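Local atomic coordinates of nitrogen regulatory protein P-II (Thiomonas intermedia, PDB entry 5D4L), a protein that binds the adenine nucleotides ADP and AMP as well as bicarbonate, and probably acts as a trimeric PII-like regulator associated with the carboxysome. Residues H56-G61 with S98-V103; K19-L24 with L71-A76; I12-L17 with D105-R110. All coordinates share one frame; numbering follows the deposited sequence.

Interaction 1: H56-G61 with S98-V103; sequences HGMYEG and SGVVFV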
loop_
_atom_site.group_PDB
_atom_site.type_symbol
_atom_site.label_atom_id
_atom_site.label_comp_id
_atom_site.label_asym_id
_atom_site.label_seq_id
_atom_site.Cartn_x
_atom_site.Cartn_y
_atom_site.Cartn_z
ATOM N N HIS A 56 7.275 -7.319 -12.049
ATOM C CA HIS A 56 6.232 -6.764 -11.215
ATOM C C HIS A 56 5.371 -5.780 -11.989
ATOM O O HIS A 56 5.010 -4.731 -11.468
ATOM C CB HIS A 56 6.849 -6.097 -9.982
ATOM C CG HIS A 56 6.021 -6.239 -8.743
ATOM N ND1 HIS A 56 6.321 -5.587 -7.564
ATOM C CD2 HIS A 56 4.902 -6.962 -8.499
ATOM C CE1 HIS A 56 5.418 -5.900 -6.648
ATOM N NE2 HIS A 56 4.549 -6.734 -7.189
ATOM N N GLY A 57 5.060 -6.115 -13.240
ATOM C CA GLY A 57 4.148 -5.320 -14.045
ATOM C C GLY A 57 4.763 -4.523 -15.182
ATOM O O GLY A 57 4.057 -3.817 -15.910
ATOM N N MET A 58 6.074 -4.634 -15.350
ATOM C CA MET A 58 6.782 -3.833 -16.349
ATOM C C MET A 58 6.817 -4.497 -17.726
ATOM O O MET A 58 6.324 -5.611 -17.903
ATOM C CB MET A 58 8.206 -3.545 -15.868
ATOM C CG MET A 58 8.267 -2.574 -14.688
ATOM S SD MET A 58 8.233 -0.832 -15.182
ATOM C CE MET A 58 9.945 -0.374 -14.853
ATOM N N TYR A 59 7.392 -3.795 -18.698
ATOM C CA TYR A 59 7.592 -4.329 -20.045
ATOM C C TYR A 59 8.464 -5.591 -20.053
ATOM O O TYR A 59 9.353 -5.728 -19.209
ATOM C CB TYR A 59 8.217 -3.257 -20.934
ATOM C CG TYR A 59 9.449 -2.605 -20.346
ATOM C CD1 TYR A 59 10.721 -3.114 -20.601
ATOM C CD2 TYR A 59 9.345 -1.465 -19.548
ATOM C CE1 TYR A 59 11.855 -2.506 -20.070
ATOM C CE2 TYR A 59 10.464 -0.856 -19.007
ATOM C CZ TYR A 59 11.716 -1.377 -19.270
ATOM O OH TYR A 59 12.830 -0.767 -18.742
ATOM N N GLU A 60 8.219 -6.504 -21.000
ATOM C CA GLU A 60 9.003 -7.743 -21.069
ATOM C C GLU A 60 10.473 -7.414 -21.246
ATOM O O GLU A 60 10.827 -6.556 -22.046
ATOM C CB GLU A 60 8.555 -8.663 -22.205
ATOM C CG GLU A 60 9.200 -10.043 -22.081
ATOM C CD GLU A 60 9.077 -10.931 -23.317
ATOM O OE1 GLU A 60 8.417 -10.546 -24.303
ATOM O OE2 GLU A 60 9.652 -12.038 -23.298
ATOM N N GLY A 61 11.323 -8.084 -20.478
ATOM C CA GLY A 61 12.739 -7.791 -20.498
ATOM C C GLY A 61 13.207 -6.854 -19.397
ATOM O O GLY A 61 14.413 -6.719 -19.193
ATOM N N SER A 98 16.614 -3.386 -11.414
ATOM C CA SER A 98 15.272 -3.883 -11.140
ATOM C C SER A 98 14.424 -2.837 -10.414
ATOM O O SER A 98 14.955 -1.912 -9.792
ATOM C CB SER A 98 15.340 -5.144 -10.301
ATOM O OG SER A 98 15.813 -4.816 -9.007
ATOM N N GLY A 99 13.105 -2.981 -10.493
ATOM C CA GLY A 99 12.220 -2.086 -9.769
ATOM C C GLY A 99 11.027 -1.597 -10.563
ATOM O O GLY A 99 10.994 -1.727 -11.783
ATOM N N VAL A 100 10.052 -1.018 -9.859
ATOM C CA VAL A 100 8.807 -0.580 -10.471
ATOM C C VAL A 100 8.210 0.628 -9.718
ATOM O O VAL A 100 8.551 0.880 -8.549
ATOM C CB VAL A 100 7.789 -1.755 -10.515
ATOM C CG1 VAL A 100 7.317 -2.115 -9.103
ATOM C CG2 VAL A 100 6.614 -1.458 -11.460
ATOM N N VAL A 101 7.344 1.377 -10.399
ATOM C CA VAL A 101 6.555 2.444 -9.780
ATOM C C VAL A 101 5.076 2.196 -10.032
ATOM O O VAL A 101 4.624 2.181 -11.184
ATOM C CB VAL A 101 6.922 3.847 -10.309
ATOM C CG1 VAL A 101 6.069 4.919 -9.637
ATOM C CG2 VAL A 101 8.390 4.132 -10.089
ATOM N N PHE A 102 4.340 1.971 -8.944
ATOM C CA PHE A 102 2.888 1.851 -8.965
ATOM C C PHE A 102 2.260 3.210 -8.738
ATOM O O PHE A 102 2.509 3.840 -7.713
ATOM C CB PHE A 102 2.384 0.887 -7.871
ATOM C CG PHE A 102 2.853 -0.530 -8.027
ATOM C CD1 PHE A 102 3.175 -1.038 -9.269
ATOM C CD2 PHE A 102 2.955 -1.354 -6.931
ATOM C CE1 PHE A 102 3.591 -2.334 -9.416
ATOM C CE2 PHE A 102 3.369 -2.654 -7.076
ATOM C CZ PHE A 102 3.696 -3.136 -8.319
ATOM N N VAL A 103 1.437 3.653 -9.676
ATOM C CA VAL A 103 0.717 4.909 -9.535
ATOM C C VAL A 103 -0.731 4.652 -9.089
ATOM O O VAL A 103 -1.440 3.903 -9.750
ATOM C CB VAL A 103 0.733 5.692 -10.870
ATOM C CG1 VAL A 103 -0.061 6.979 -10.752
ATOM C CG2 VAL A 103 2.160 5.987 -11.289
#
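His-56 and Phe-102 form a T-shaped pair: ring centroids 5.0 Å apart, planes at 70°. The phenyl tip points into the imidazole, with Phe-102 CZ nearly over the ring centre and 3.7 Å from His-56 CE1. His-56 O lies at the edge of the same phenyl, in the plane of that ring, 3.5 Å from Phe-102 CE1, so a single ring touches both side chain and carbonyl of the histidine. Val-100 packs alongside, each methyl meeting a different part of the histidine. With CG1 between the backbone N and the carbonyl carbon (chi1 69°), that methyl goes to the imidazole, 3.9 Å from His-56 ND1, whereas Val-100 CG2 lies 3.6 Å from His-56 O. This buried end is the tight one. The polar edge of the imidazole is engaged too, because His-56 NE2 hydrogen-bonds to Ile-75 O of the second subunit. With an alanine here, the edge of Phe-102 would probably lose the aromatic face it meets, and Ile-75 O of the second subunit its donor.

Towards Met-58 the contact thins. Its chain, bent at chi2 and chi3, slides past Val-100 with Met-58 CG 3.8 Å from Val-100 CG2, and the methyl CE ends beside Gly-99 O, which takes a hydrogen bond from His-62. Beyond it the loop leaves the strand and Glu-60 lies exposed. His-56, Ser-98 and Gly-99 contact ADP and AMP in nucleotide-bound structures of this protein, so the arrangement belongs to the intersubunit nucleotide site at the base of the PII T-loop, here without ligand.

Interaction 2: K19-L24 with L71-A76; sequences KLEIIL and LIMIIA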
loop_
_atom_site.group_PDB
_atom_site.type_symbol
_atom_site.label_atom_id
_atom_site.label_comp_id
_atom_site.label_asym_id
_atom_site.label_seq_id
_atom_site.Cartn_x
_atom_site.Cartn_y
_atom_site.Cartn_z
ATOM N N LYS A 19 -0.601 8.676 -5.578
ATOM C CA LYS A 19 0.327 8.015 -4.669
ATOM C C LYS A 19 1.213 7.055 -5.439
ATOM O O LYS A 19 0.731 6.174 -6.134
ATOM C CB LYS A 19 -0.381 7.258 -3.557
ATOM C CG LYS A 19 0.578 6.852 -2.431
ATOM C CD LYS A 19 -0.012 5.836 -1.465
ATOM C CE LYS A 19 0.265 4.434 -1.898
ATOM N NZ LYS A 19 -0.256 3.409 -0.911
ATOM N N LEU A 20 2.510 7.250 -5.281
ATOM C CA LEU A 20 3.536 6.490 -5.959
ATOM C C LEU A 20 4.127 5.499 -4.979
ATOM O O LEU A 20 4.539 5.891 -3.892
ATOM C CB LEU A 20 4.626 7.429 -6.481
ATOM C CG LEU A 20 4.665 8.036 -7.885
ATOM C CD1 LEU A 20 3.312 8.270 -8.486
ATOM C CD2 LEU A 20 5.398 9.356 -7.786
ATOM N N GLU A 21 4.129 4.218 -5.341
ATOM C CA GLU A 21 4.866 3.208 -4.595
ATOM C C GLU A 21 6.059 2.790 -5.440
ATOM O O GLU A 21 5.899 2.150 -6.476
ATOM C CB GLU A 21 3.979 2.007 -4.254
ATOM C CG GLU A 21 2.819 2.358 -3.313
ATOM C CD GLU A 21 1.904 1.178 -3.025
ATOM O OE1 GLU A 21 1.132 1.251 -2.046
ATOM O OE2 GLU A 21 1.954 0.170 -3.768
ATOM N N ILE A 22 7.248 3.193 -5.001
ATOM C CA ILE A 22 8.492 2.975 -5.715
ATOM C C ILE A 22 9.263 1.848 -5.039
ATOM O O ILE A 22 9.762 2.006 -3.919
ATOM C CB ILE A 22 9.367 4.262 -5.732
ATOM C CG1 ILE A 22 8.609 5.432 -6.349
ATOM C CG2 ILE A 22 10.683 4.021 -6.439
ATOM C CD1 ILE A 22 9.304 6.768 -6.145
ATOM N N ILE A 23 9.343 0.706 -5.713
ATOM C CA ILE A 23 10.001 -0.462 -5.158
ATOM C C ILE A 23 11.320 -0.692 -5.887
ATOM O O ILE A 23 11.337 -0.819 -7.093
ATOM C CB ILE A 23 9.116 -1.714 -5.267
ATOM C CG1 ILE A 23 7.762 -1.464 -4.597
ATOM C CG2 ILE A 23 9.820 -2.914 -4.629
ATOM C CD1 ILE A 23 6.702 -2.381 -5.036
ATOM N N LEU A 24 12.410 -0.727 -5.139
ATOM C CA LEU A 24 13.755 -0.910 -5.683
ATOM C C LEU A 24 14.672 -1.407 -4.577
ATOM O O LEU A 24 14.261 -1.456 -3.424
ATOM C CB LEU A 24 14.300 0.395 -6.296
ATOM C CG LEU A 24 14.031 1.759 -5.632
ATOM C CD1 LEU A 24 14.657 1.892 -4.293
ATOM C CD2 LEU A 24 14.535 2.917 -6.518
ATOM N N LEU A 71 14.744 -5.253 -0.663
ATOM C CA LEU A 71 14.013 -4.164 -1.292
ATOM C C LEU A 71 13.406 -3.204 -0.268
ATOM O O LEU A 71 13.185 -3.552 0.899
ATOM C CB LEU A 71 12.930 -4.723 -2.206
ATOM C CG LEU A 71 13.376 -5.759 -3.254
ATOM C CD1 LEU A 71 12.172 -6.451 -3.814
ATOM C CD2 LEU A 71 14.223 -5.148 -4.396
ATOM N N ILE A 72 13.165 -1.978 -0.716
ATOM C CA ILE A 72 12.373 -1.023 0.037
ATOM C C ILE A 72 11.226 -0.535 -0.831
ATOM O O ILE A 72 11.231 -0.705 -2.044
ATOM C CB ILE A 72 13.191 0.198 0.490
ATOM C CG1 ILE A 72 13.773 0.913 -0.733
ATOM C CG2 ILE A 72 14.276 -0.213 1.486
ATOM C CD1 ILE A 72 14.481 2.232 -0.397
ATOM N N MET A 73 10.247 0.087 -0.199
ATOM C CA MET A 73 9.218 0.778 -0.924
ATOM C C MET A 73 9.258 2.226 -0.512
ATOM O O MET A 73 9.140 2.541 0.671
ATOM C CB MET A 73 7.834 0.178 -0.646
ATOM C CG MET A 73 6.688 0.991 -1.244
ATOM S SD MET A 73 5.069 0.281 -0.885
ATOM C CE MET A 73 5.153 -1.194 -1.889
ATOM N N ILE A 74 9.433 3.109 -1.486
ATOM C CA ILE A 74 9.326 4.532 -1.231
ATOM C C ILE A 74 7.919 5.001 -1.620
ATOM O O ILE A 74 7.431 4.706 -2.708
ATOM C CB ILE A 74 10.409 5.298 -1.997
ATOM C CG1 ILE A 74 11.777 4.697 -1.655
ATOM C CG2 ILE A 74 10.342 6.790 -1.695
ATOM C CD1 ILE A 74 12.940 5.418 -2.272
ATOM N N ILE A 75 7.247 5.681 -0.701
ATOM C CA ILE A 75 5.906 6.193 -0.953
ATOM C C ILE A 75 5.918 7.736 -1.031
ATOM O O ILE A 75 6.307 8.411 -0.085
ATOM C CB ILE A 75 4.910 5.706 0.157
ATOM C CG1 ILE A 75 4.905 4.181 0.252
ATOM C CG2 ILE A 75 3.504 6.205 -0.099
ATOM C CD1 ILE A 75 4.043 3.662 1.426
ATOM N N ALA A 76 5.497 8.285 -2.163
ATOM C CA ALA A 76 5.324 9.722 -2.296
ATOM C C ALA A 76 3.919 10.067 -2.776
ATOM O O ALA A 76 3.446 9.520 -3.773
ATOM C CB ALA A 76 6.328 10.273 -3.233
#
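Ile-22 and Ile-74 sit opposite each other as an antiparallel hydrogen-bonded pair, with Ile-22 O receiving Ile-74 N at 2.7 Å and Ile-74 O receiving Ile-22 N at 2.8 Å. Equivalent exchanges join Leu-20 to Ala-76 and Leu-24 to Ile-72, the bond from Leu-24 N being weak. On the face of these residues, Leu-24 CD1 meets its paired residue 3.8 Å from Ile-72 CG1. On the other face Met-73 spans two neighbours. Its CG is anti to the backbone N (chi1 172°) and the chain bends only at chi3, which puts SD 3.9 Å from Glu-21 CG and carries CE to 3.7 Å from Ile-23 CD1.

Strands 12-25 and 71-78 are the two inner strands of the four-stranded antiparallel sheet, order 2-3-1-4, of the ferredoxin-like PII fold. Helices 29-39 and 83-94 cover the face of Leu-20, Ile-22, Leu-24 and Ile-74. The opposite face looks into the trimer. There Ile-75 CG2 lies 3.8 Å from Lys-19 CD. The lysine chain bends at chi3 and brings Lys-19 NZ to 2.8 Å from Glu-21 OE1, on the anti side of the carboxylate and 25° out of its plane. Further out, Lys-19 NZ also bridges Glu-21 OE2 of the third subunit, while Glu-21 OE2 receives Lys-19 of the second, a closed circuit of alternating charges that is likely to offset the cost of burying them.

Interaction 3: I12-L17 with D105-R110; sequences IKLYPL and DIQVGR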
loop_
_atom_site.group_PDB
_atom_site.type_symbol
_atom_site.label_atom_id
_atom_site.label_comp_id
_atom_site.label_asym_id
_atom_site.label_seq_id
_atom_site.Cartn_x
_atom_site.Cartn_y
_atom_site.Cartn_z
ATOM N N ILE A 12 -13.847 18.962 6.940
ATOM C CA ILE A 12 -12.830 18.323 6.106
ATOM C C ILE A 12 -13.220 18.281 4.638
ATOM O O ILE A 12 -14.343 17.939 4.287
ATOM C CB ILE A 12 -12.543 16.870 6.565
ATOM C CG1 ILE A 12 -12.020 16.839 8.002
ATOM C CG2 ILE A 12 -11.522 16.200 5.641
ATOM C CD1 ILE A 12 -10.631 17.371 8.156
ATOM N N LYS A 13 -12.273 18.626 3.780
ATOM C CA LYS A 13 -12.456 18.548 2.342
ATOM C C LYS A 13 -11.343 17.670 1.780
ATOM O O LYS A 13 -10.190 17.757 2.214
ATOM C CB LYS A 13 -12.433 19.952 1.719
ATOM C CG LYS A 13 -12.050 20.007 0.258
ATOM C CD LYS A 13 -11.946 21.456 -0.232
ATOM C CE LYS A 13 -11.406 21.534 -1.667
ATOM N NZ LYS A 13 -12.387 21.040 -2.682
ATOM N N LEU A 14 -11.685 16.829 0.820
ATOM C CA LEU A 14 -10.733 15.882 0.280
ATOM C C LEU A 14 -10.029 16.492 -0.923
ATOM O O LEU A 14 -10.648 17.180 -1.732
ATOM C CB LEU A 14 -11.438 14.580 -0.089
ATOM C CG LEU A 14 -12.123 13.816 1.051
ATOM C CD1 LEU A 14 -13.104 12.810 0.480
ATOM C CD2 LEU A 14 -11.118 13.108 1.969
ATOM N N TYR A 15 -8.723 16.262 -1.007
ATOM C CA TYR A 15 -7.897 16.723 -2.118
ATOM C C TYR A 15 -7.437 15.494 -2.886
ATOM O O TYR A 15 -6.985 14.536 -2.273
ATOM C CB TYR A 15 -6.682 17.525 -1.611
ATOM C CG TYR A 15 -7.031 18.908 -1.112
ATOM C CD1 TYR A 15 -7.946 19.086 -0.074
ATOM C CD2 TYR A 15 -6.447 20.050 -1.679
ATOM C CE1 TYR A 15 -8.285 20.360 0.384
ATOM C CE2 TYR A 15 -6.771 21.331 -1.225
ATOM C CZ TYR A 15 -7.693 21.472 -0.190
ATOM O OH TYR A 15 -8.032 22.715 0.278
ATOM N N PRO A 16 -7.560 15.502 -4.223
ATOM C CA PRO A 16 -7.017 14.350 -4.949
ATOM C C PRO A 16 -5.514 14.495 -5.187
ATOM O O PRO A 16 -5.036 15.570 -5.484
ATOM C CB PRO A 16 -7.789 14.369 -6.271
ATOM C CG PRO A 16 -8.125 15.815 -6.483
ATOM C CD PRO A 16 -8.274 16.443 -5.110
ATOM N N LEU A 17 -4.787 13.401 -5.044
ATOM C CA LEU A 17 -3.357 13.361 -5.295
ATOM C C LEU A 17 -3.072 12.022 -5.950
ATOM O O LEU A 17 -3.960 11.176 -6.017
ATOM C CB LEU A 17 -2.545 13.501 -4.004
ATOM C CG LEU A 17 -2.520 14.826 -3.244
ATOM C CD1 LEU A 17 -1.810 14.595 -1.946
ATOM C CD2 LEU A 17 -1.803 15.886 -4.027
ATOM N N ASP A 105 -4.584 6.487 -7.541
ATOM C CA ASP A 105 -5.403 7.640 -7.120
ATOM C C ASP A 105 -5.667 7.572 -5.618
ATOM O O ASP A 105 -6.079 6.538 -5.106
ATOM C CB ASP A 105 -6.752 7.681 -7.845
ATOM C CG ASP A 105 -6.647 8.151 -9.285
ATOM O OD1 ASP A 105 -5.871 9.078 -9.568
ATOM O OD2 ASP A 105 -7.364 7.591 -10.144
ATOM N N ILE A 106 -5.403 8.654 -4.900
ATOM C CA ILE A 106 -5.787 8.716 -3.503
ATOM C C ILE A 106 -6.378 10.068 -3.199
ATOM O O ILE A 106 -6.344 10.965 -4.039
ATOM C CB ILE A 106 -4.613 8.475 -2.533
ATOM C CG1 ILE A 106 -3.609 9.621 -2.590
ATOM C CG2 ILE A 106 -3.959 7.136 -2.807
ATOM C CD1 ILE A 106 -2.530 9.552 -1.517
ATOM N N GLN A 107 -6.927 10.202 -1.997
ATOM C CA GLN A 107 -7.379 11.495 -1.520
ATOM C C GLN A 107 -6.824 11.721 -0.135
ATOM O O GLN A 107 -6.612 10.756 0.598
ATOM C CB GLN A 107 -8.906 11.572 -1.522
ATOM C CG GLN A 107 -9.492 11.275 -2.910
ATOM C CD GLN A 107 -10.978 11.535 -3.001
ATOM O OE1 GLN A 107 -11.679 11.576 -1.990
ATOM N NE2 GLN A 107 -11.468 11.723 -4.220
ATOM N N VAL A 108 -6.570 12.986 0.212
ATOM C CA VAL A 108 -6.116 13.352 1.543
ATOM C C VAL A 108 -7.001 14.467 2.097
ATOM O O VAL A 108 -7.352 15.421 1.397
ATOM C CB VAL A 108 -4.623 13.792 1.561
ATOM C CG1 VAL A 108 -3.722 12.644 1.150
ATOM C CG2 VAL A 108 -4.387 14.977 0.653
ATOM N N GLY A 109 -7.381 14.328 3.359
ATOM C CA GLY A 109 -8.321 15.248 3.972
ATOM C C GLY A 109 -7.611 16.454 4.553
ATOM O O GLY A 109 -6.573 16.319 5.192
ATOM N N ARG A 110 -8.167 17.638 4.310
ATOM C CA ARG A 110 -7.641 18.885 4.864
ATOM C C ARG A 110 -8.804 19.677 5.474
ATOM O O ARG A 110 -9.890 19.725 4.903
ATOM C CB ARG A 110 -6.914 19.706 3.783
ATOM C CG ARG A 110 -7.013 21.218 3.965
ATOM C CD ARG A 110 -6.281 22.006 2.873
ATOM N NE ARG A 110 -6.043 23.406 3.257
ATOM C CZ ARG A 110 -6.913 24.404 3.076
ATOM N NH1 ARG A 110 -8.093 24.175 2.509
ATOM N NH2 ARG A 110 -6.603 25.639 3.459
HETATM O O HOH W 1 -6.100 11.363 -7.736
#
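Lys-13 with Arg-110, Tyr-15 with Val-108 and Leu-17 with Ile-106 form three reciprocal antiparallel hydrogen-bonded pairs, the strand directions being 146° apart, a strongly twisted ribbon. Between them come the non-hydrogen-bonded pairs Leu-14 with Gly-109 and Pro-16 with Gln-107. The proline, which has no N-H, therefore stands where this pairing requires none.

Among the side chains, Arg-110 slants across Tyr-15. Its aliphatic part touches the phenol, with Arg-110 CD 3.4 Å from Tyr-15 CZ. The extended run from CG to NE then brings Arg-110 NH1 to 2.7 Å from Tyr-15 OH, a short but weak hydrogen bond bent to 119° at the hydrogen. On the same face Leu-17 meets Val-108 at about a right angle, Leu-17 CD1 resting 3.7 Å from Val-108 CG2.

The ribbon is formed by the first and last strands of the PII fold, 12-25 and 100-111, where they run out from the body of the sheet. Gln-107 and Val-108 pair with a strand of the third subunit, which continues the sheet across the interface, and Arg-110 packs on Tyr-59 of that subunit.

On the face of Leu-14, Gln-107 stretches out beyond CG (chi2 -172°) and crosses the leucine at about a right angle, Gln-107 OE1 lying 3.1 Å from Leu-14 CD1, a close methyl contact. Ile-12 CG2 presses close to the backbone, 3.7 Å from Gly-109 CA, where a beta carbon would clash. At the inner end one water donates to both Leu-17 O, at 2.8 Å, and Asp-105 OD1, at 2.9 Å; that carboxylate oxygen also forms a salt bridge with Lys-18.

How the interactions relate
Interactions 1 and 2 have centres about 12 Å apart and meet as neighbouring strands: Phe-102 O lies 2.9 Å from Glu-21 N, and Val-100 O is equally far from Ile-23 N, both probable hydrogen bonds. Interaction 3 joins the start of 12-25 to the later part of 100-111, its centre about 20 Å from that of interaction 2 and about 27 Å from that of interaction 1. Interactions 2 and 3 touch through Lys-19 CB and Ile-106 CG2, 3.7 Å apart. All three approach nucleotide-binding residues: interaction 1 contains His-56, Ser-98 and Gly-99, whereas the side chain of Ile-75 is about 4 Å from that of Thr-45, and that of Ile-106 about 4 Å from that of Ala-77.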